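Local coordinates for secreted protein ASP-2 (Necator americanus, PDB 1U53) that is a secreted pathogenesis-related-1 protein of the CAP family and a vaccine antigen for human hookworm infection, its molecular role being uncertain, at residues A[25-28]-A[29-32]; A[53-57]-A[58-62]; A[100-103]-A[104-108]. All blocks are in the same frame, centred on the assembly; numbering follows the deposited sequence.

Contact 1 (A[25-28]-A[29-32])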
loop_
_atom_site.group_PDB
_atom_site.type_symbol
_atom_site.label_atom_id
_atom_site.label_comp_id
_atom_site.label_asym_id
_atom_site.label_seq_id
_atom_site.Cartn_x
_atom_site.Cartn_y
_atom_site.Cartn_z
ATOM N N ASN A 25 4.429 -6.301 1.290
ATOM C CA ASN A 25 4.758 -7.464 0.440
ATOM C C ASN A 25 4.055 -8.734 0.879
ATOM O O ASN A 25 3.619 -9.532 0.037
ATOM C CB ASN A 25 6.246 -7.674 0.344
ATOM C CG ASN A 25 6.870 -6.714 -0.620
ATOM O OD1 ASN A 25 6.264 -6.391 -1.628
ATOM N ND2 ASN A 25 8.065 -6.215 -0.292
ATOM N N SER A 26 3.888 -8.884 2.185
ATOM C CA SER A 26 3.142 -10.022 2.727
ATOM C C SER A 26 1.700 -10.054 2.194
ATOM O O SER A 26 1.197 -11.078 1.795
ATOM C CB SER A 26 3.059 -9.873 4.246
ATOM O OG SER A 26 2.259 -10.895 4.839
ATOM N N LEU A 27 1.027 -8.923 2.270
ATOM C CA LEU A 27 -0.370 -8.850 1.896
ATOM C C LEU A 27 -0.515 -8.920 0.381
ATOM O O LEU A 27 -1.455 -9.584 -0.113
ATOM C CB LEU A 27 -0.963 -7.553 2.473
ATOM C CG LEU A 27 -1.064 -7.556 4.001
ATOM C CD1 LEU A 27 -1.367 -6.171 4.571
ATOM C CD2 LEU A 27 -2.151 -8.518 4.450
ATOM N N ARG A 28 0.396 -8.271 -0.362
ATOM C CA ARG A 28 0.411 -8.517 -1.827
ATOM C C ARG A 28 0.517 -9.998 -2.117
ATOM O O ARG A 28 -0.129 -10.515 -3.047
ATOM C CB ARG A 28 1.568 -7.728 -2.471
ATOM C CG ARG A 28 1.224 -6.268 -2.448
ATOM C CD ARG A 28 2.435 -5.363 -2.768
ATOM N NE ARG A 28 2.858 -5.422 -4.187
ATOM C CZ ARG A 28 2.363 -4.651 -5.163
ATOM N NH1 ARG A 28 1.380 -3.769 -4.935
ATOM N NH2 ARG A 28 2.842 -4.784 -6.393
ATOM N N SER A 29 1.374 -10.684 -1.347
ATOM C CA SER A 29 1.588 -12.107 -1.604
ATOM C C SER A 29 0.323 -12.894 -1.283
ATOM O O SER A 29 -0.113 -13.727 -2.077
ATOM C CB SER A 29 2.799 -12.658 -0.793
ATOM O OG SER A 29 2.819 -14.100 -0.771
ATOM N N SER A 30 -0.288 -12.615 -0.137
ATOM C CA SER A 30 -1.576 -13.280 0.180
ATOM C C SER A 30 -2.613 -13.118 -0.924
ATOM O O SER A 30 -3.279 -14.067 -1.293
ATOM C CB SER A 30 -2.159 -12.790 1.503
ATOM O OG SER A 30 -2.797 -11.518 1.432
ATOM N N VAL A 31 -2.773 -11.904 -1.444
ATOM C CA VAL A 31 -3.727 -11.691 -2.522
ATOM C C VAL A 31 -3.300 -12.515 -3.745
ATOM O O VAL A 31 -4.112 -13.229 -4.333
ATOM C CB VAL A 31 -3.806 -10.182 -2.886
ATOM C CG1 VAL A 31 -4.548 -9.982 -4.226
ATOM C CG2 VAL A 31 -4.411 -9.432 -1.727
ATOM N N ALA A 32 -2.041 -12.405 -4.148
ATOM C CA ALA A 32 -1.553 -13.068 -5.361
ATOM C C ALA A 32 -1.733 -14.584 -5.315
ATOM O O ALA A 32 -2.050 -15.222 -6.339
ATOM C CB ALA A 32 -0.088 -12.669 -5.631
#

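Contact 2 (A[53-57]-A[58-62])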
loop_
_atom_site.group_PDB
_atom_site.type_symbol
_atom_site.label_atom_id
_atom_site.label_comp_id
_atom_site.label_asym_id
_atom_site.label_seq_id
_atom_site.Cartn_x
_atom_site.Cartn_y
_atom_site.Cartn_z
ATOM N N MET A 53 7.462 -5.001 -3.855
ATOM C CA MET A 53 7.828 -3.623 -3.570
ATOM C C MET A 53 9.207 -3.515 -2.899
ATOM O O MET A 53 9.680 -4.432 -2.205
ATOM C CB MET A 53 6.815 -2.929 -2.645
ATOM C CG MET A 53 5.475 -2.663 -3.281
ATOM S SD MET A 53 4.339 -2.049 -2.032
ATOM C CE MET A 53 3.094 -1.290 -3.062
ATOM N N ALA A 54 9.867 -2.380 -3.166
ATOM C CA ALA A 54 11.112 -2.015 -2.497
ATOM C C ALA A 54 10.872 -0.699 -1.777
ATOM O O ALA A 54 10.093 0.126 -2.245
ATOM C CB ALA A 54 12.246 -1.791 -3.507
ATOM N N TYR A 55 11.598 -0.481 -0.697
ATOM C CA TYR A 55 11.496 0.774 0.058
ATOM C C TYR A 55 12.287 1.847 -0.662
ATOM O O TYR A 55 13.344 1.569 -1.269
ATOM C CB TYR A 55 11.995 0.621 1.509
ATOM C CG TYR A 55 11.358 1.669 2.412
ATOM C CD1 TYR A 55 10.050 1.495 2.902
ATOM C CD2 TYR A 55 12.015 2.872 2.702
ATOM C CE1 TYR A 55 9.434 2.499 3.704
ATOM C CE2 TYR A 55 11.412 3.870 3.500
ATOM C CZ TYR A 55 10.126 3.685 3.978
ATOM O OH TYR A 55 9.514 4.671 4.725
ATOM N N ASP A 56 11.768 3.069 -0.670
ATOM C CA ASP A 56 12.454 4.134 -1.467
ATOM C C ASP A 56 12.507 5.388 -0.594
ATOM O O ASP A 56 11.450 5.943 -0.225
ATOM C CB ASP A 56 11.634 4.400 -2.728
ATOM C CG ASP A 56 12.212 5.492 -3.602
ATOM O OD1 ASP A 56 12.744 6.473 -3.083
ATOM O OD2 ASP A 56 12.138 5.382 -4.843
ATOM N N CYS A 57 13.715 5.847 -0.237
ATOM C CA CYS A 57 13.834 6.937 0.737
ATOM C C CYS A 57 13.315 8.265 0.189
ATOM O O CYS A 57 12.942 9.155 0.967
ATOM C CB CYS A 57 15.313 7.152 1.127
ATOM S SG CYS A 57 16.123 5.714 1.772
ATOM N N GLU A 58 13.371 8.424 -1.145
ATOM C CA GLU A 58 12.811 9.628 -1.767
ATOM C C GLU A 58 11.296 9.723 -1.690
ATOM O O GLU A 58 10.717 10.797 -1.496
ATOM C CB GLU A 58 13.321 9.814 -3.213
ATOM C CG GLU A 58 14.811 10.157 -3.245
ATOM C CD GLU A 58 15.067 11.489 -2.568
ATOM O OE1 GLU A 58 15.659 11.508 -1.459
ATOM O OE2 GLU A 58 14.577 12.493 -3.128
ATOM N N VAL A 59 10.651 8.583 -1.831
ATOM C CA VAL A 59 9.199 8.476 -1.652
ATOM C C VAL A 59 8.870 8.728 -0.195
ATOM O O VAL A 59 7.892 9.418 0.118
ATOM C CB VAL A 59 8.722 7.112 -2.099
ATOM C CG1 VAL A 59 7.191 7.003 -1.896
ATOM C CG2 VAL A 59 9.036 6.962 -3.635
ATOM N N GLU A 60 9.681 8.196 0.724
ATOM C CA GLU A 60 9.482 8.543 2.166
ATOM C C GLU A 60 9.541 10.061 2.422
ATOM O O GLU A 60 8.775 10.617 3.216
ATOM C CB GLU A 60 10.545 7.856 3.039
ATOM C CG GLU A 60 10.487 8.274 4.487
ATOM C CD GLU A 60 11.505 7.511 5.304
ATOM O OE1 GLU A 60 12.479 8.164 5.719
ATOM O OE2 GLU A 60 11.328 6.280 5.501
ATOM N N LYS A 61 10.443 10.732 1.681
ATOM C CA LYS A 61 10.641 12.172 1.862
ATOM C C LYS A 61 9.392 12.903 1.520
ATOM O O LYS A 61 8.959 13.756 2.270
ATOM C CB LYS A 61 11.724 12.659 0.909
ATOM C CG LYS A 61 11.902 14.151 0.909
ATOM C CD LYS A 61 12.850 14.551 -0.209
ATOM C CE LYS A 61 13.045 16.066 -0.241
ATOM N NZ LYS A 61 13.527 16.656 1.082
ATOM N N THR A 62 8.779 12.565 0.396
ATOM C CA THR A 62 7.512 13.262 0.055
ATOM C C THR A 62 6.332 12.850 0.956
ATOM O O THR A 62 5.482 13.660 1.284
ATOM C CB THR A 62 7.164 13.141 -1.458
ATOM O OG1 THR A 62 7.388 11.816 -1.943
ATOM C CG2 THR A 62 8.034 14.152 -2.257
HETATM O O HOH W 1 13.843 9.609 3.359
#

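Contact 3 (A[100-103]-A[104-108])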
loop_
_atom_site.group_PDB
_atom_site.type_symbol
_atom_site.label_atom_id
_atom_site.label_comp_id
_atom_site.label_asym_id
_atom_site.label_seq_id
_atom_site.Cartn_x
_atom_site.Cartn_y
_atom_site.Cartn_z
ATOM N N ALA A 100 2.054 1.905 14.691
ATOM C CA ALA A 100 1.200 2.740 13.801
ATOM C C ALA A 100 1.291 2.212 12.351
ATOM O O ALA A 100 0.294 2.173 11.654
ATOM C CB ALA A 100 1.662 4.175 13.862
ATOM N N ALA A 101 2.467 1.766 11.939
ATOM C CA ALA A 101 2.621 1.203 10.593
ATOM C C ALA A 101 1.720 -0.029 10.432
ATOM O O ALA A 101 1.096 -0.251 9.388
ATOM C CB ALA A 101 4.090 0.820 10.371
ATOM N N GLU A 102 1.684 -0.857 11.477
ATOM C CA GLU A 102 0.893 -2.067 11.455
ATOM C C GLU A 102 -0.573 -1.703 11.382
ATOM O O GLU A 102 -1.335 -2.259 10.580
ATOM C CB GLU A 102 1.141 -2.836 12.757
ATOM C CG GLU A 102 0.460 -4.195 12.774
ATOM C CD GLU A 102 0.819 -4.943 14.038
ATOM O OE1 GLU A 102 1.570 -4.365 14.861
ATOM O OE2 GLU A 102 0.387 -6.099 14.187
ATOM N N GLN A 103 -0.978 -0.740 12.193
ATOM C CA GLN A 103 -2.411 -0.382 12.225
ATOM C C GLN A 103 -2.869 0.216 10.913
ATOM O O GLN A 103 -3.977 -0.058 10.423
ATOM C CB GLN A 103 -2.665 0.600 13.352
ATOM C CG GLN A 103 -2.448 0.006 14.713
ATOM C CD GLN A 103 -3.237 0.765 15.801
ATOM O OE1 GLN A 103 -3.776 1.859 15.569
ATOM N NE2 GLN A 103 -3.284 0.172 17.002
ATOM N N ALA A 104 -2.019 1.064 10.330
ATOM C CA ALA A 104 -2.403 1.708 9.062
ATOM C C ALA A 104 -2.535 0.691 7.963
ATOM O O ALA A 104 -3.495 0.684 7.191
ATOM C CB ALA A 104 -1.370 2.748 8.664
ATOM N N SER A 105 -1.573 -0.231 7.919
ATOM C CA SER A 105 -1.541 -1.204 6.832
ATOM C C SER A 105 -2.741 -2.117 6.975
ATOM O O SER A 105 -3.376 -2.452 5.977
ATOM C CB SER A 105 -0.225 -2.001 6.866
ATOM O OG SER A 105 0.922 -1.112 6.721
ATOM N N LYS A 106 -3.087 -2.509 8.203
ATOM C CA LYS A 106 -4.300 -3.328 8.424
ATOM C C LYS A 106 -5.576 -2.584 8.030
ATOM O O LYS A 106 -6.481 -3.187 7.467
ATOM C CB LYS A 106 -4.418 -3.761 9.895
ATOM C CG LYS A 106 -3.370 -4.778 10.327
ATOM C CD LYS A 106 -3.548 -4.949 11.838
ATOM C CE LYS A 106 -2.995 -6.214 12.374
ATOM N NZ LYS A 106 -3.196 -6.245 13.891
ATOM N N ALA A 107 -5.690 -1.288 8.365
ATOM C CA ALA A 107 -6.915 -0.515 8.082
ATOM C C ALA A 107 -7.123 -0.372 6.581
ATOM O O ALA A 107 -8.247 -0.421 6.076
ATOM C CB ALA A 107 -6.821 0.886 8.711
ATOM N N TRP A 108 -6.017 -0.146 5.881
ATOM C CA TRP A 108 -6.087 0.009 4.418
ATOM C C TRP A 108 -6.462 -1.308 3.778
ATOM O O TRP A 108 -7.361 -1.379 2.929
ATOM C CB TRP A 108 -4.758 0.503 3.849
ATOM C CG TRP A 108 -4.385 1.908 4.341
ATOM C CD1 TRP A 108 -5.240 2.920 4.707
ATOM C CD2 TRP A 108 -3.060 2.423 4.481
ATOM N NE1 TRP A 108 -4.510 4.032 5.115
ATOM C CE2 TRP A 108 -3.173 3.735 5.000
ATOM C CE3 TRP A 108 -1.767 1.870 4.268
ATOM C CZ2 TRP A 108 -2.059 4.534 5.234
ATOM C CZ3 TRP A 108 -0.657 2.672 4.519
ATOM C CH2 TRP A 108 -0.824 3.992 5.031
HETATM O O HOH W 2 -1.419 -7.814 14.612
#

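Contact 1 (A[25-28]-A[29-32])
The carbonyl oxygen of L27 takes two donors from the following turn: the hydroxyl S30 OG at 2.8 Å and the amide V31 N at 3.0 Å. These residues form the last two turns of helix 14-32, one of the helices packed on the sheet in the CAP fold. The amide bond is the ordinary i to i+4 one and nearly straight, 168° at the hydrogen; the hydroxyl reaches back three residues to the same oxygen. S30 can do so because its OG sits between its own backbone N and carbonyl carbon, chi1 78°, which folds the oxygen back against the helix. The hydroxyl arrives at a C=O...OG angle of 120°, well bent from the carbonyl direction, while the amide comes in straighter. The methyl CG2 of V31 also rests against this oxygen, 3.4 Å from L27 O.

On another side of the helix S29 and A32 close turns of their own, S29 N bonding N25 O and A32 N bonding R28 O. S29 turns its hydroxyl away from this pattern and bonds the carbonyl of K191.

Farther out, side chains of these turns tie the helix to the rest of the protein. The R28 side chain packs on M50 and M53, and its guanidinium bonds the carbonyls of K51, M138 and W140, with a weak bond to Q141. N25 OD1 accepts from the amide of M53. F109, at the end of helix 97-109, touches L27, S30 and V31. At the final turn, A32 N lies 2.9 Å from R28 O, and the A32 methyl CB rests 3.4 Å from that same oxygen.

Contact 2 (A[53-57]-A[58-62])
E60 OE2 is gripped by Y55 OH at 2.5 Å and, from helix 14-32, by R17 NE in a salt bridge. The phenol donates to the anti lone pair of OE2, on the side away from OE1, and the oxygen lies in the plane of the tyrosine ring at its edge, 3.1 Å from Y55 CE2. Ring and carboxylate planes are turned 66° apart. The glutamate gets there by stretching straight out from the helix, with CG anti to the backbone N, chi1 174°. The same phenol oxygen also accepts from the amide of C148, so the ring is held at its polar end by two partners. The positive charge of R17 would probably help keep this carboxylate ionised. Its other oxygen, OE1, bonds N10 ND2 and a water that also donates to C57 O.

D56 stands just before the helix and caps it. Its OD1 takes V59 N at 3.2 Å, from well above the carboxylate plane, and E58 N at 2.8 Å in a bond weakened by its 124° angle. The other carboxylate oxygen, OD2, makes a salt bridge to K145. The D56 side chain crosses that of V59 at about a right angle, with V59 CG2 3.5 Å from D56 CG. Behind the cap the ordinary helical bonds begin, E60 N to D56 O and K61 N to C57 O.

C57, the first residue of the helix, is tied to C7 by a disulfide, and A54 and D56 are hydrogen-bonded to the strand 145-152. The whole is an Asp N-cap at a strand-to-helix turn of the CAP fold, leading from edge strand 54-55 into helix 57-67.

Contact 3 (A[100-103]-A[104-108])
E102 and K106 lie side by side on helix 97-109, in the CAP fold, and point the same way. Both chains lean toward the N-terminal end of the helix, the lysine starting one turn later, which brings K106 CE to 4.0 Å from E102 CG. At the ends the charged groups form a long salt bridge, E102 OE2 to K106 NZ at 3.6 Å, and a water closes the gap by donating to OE2 and accepting from NZ. The lysine stem also lies close over the backbone of the preceding turn, with K106 CG 3.2 Å from E102 O. Their first torsions differ: E102 CG is anti to its backbone N, chi1 -174°, whereas K106 CG is anti to its carbonyl carbon, chi1 -69°, and the rest of the lysine is extended, which lets it lie alongside the glutamate. E102 also touches K19 of helix 14-32.

Turned toward helix 14-32 is S105, whose side chain touches F20 and M23 there. The hydroxyl bends back to the carbonyl four residues earlier, so A101 O is held by S105 OG at 2.8 Å and by S105 N at 3.0 Å, one from each face of the carbonyl plane. A polar group facing a neighbouring helix thus finds its acceptor within its own helix.

A100, A101 and A104 are the buried alanines. A104 touches F88 and V159 of the sheet, and A101 touches F20. W108 turns its indole toward the sheet, stacks with the H134 ring and donates NE1 to the I87 carbonyl. A104 O lies 3.1 Å above one face of the W108 indole plane, shifted toward the rim.

All three contacts belong to the CAP part of the chain and come in series: contact 1 at the end of helix 14-32, contact 2 where strand 54-55 passes into helix 57-67, contact 3 in helix 97-109. Contacts 1 and 2 have centres about 19 Å apart yet touch, since residues of 25-28 meet M53 through a probable hydrogen bond and side-chain packing. Contact 3 lies about 15 Å from contact 1 and 17 Å from contact 2, centre to centre, touching neither directly, although F109 beyond it reaches helix 14-32. Helix 14-32 neighbours both other regions, meeting contact 2 through R17 and M53 and helix 97-109 through F20 and F109, beside the mixed four-stranded sheet.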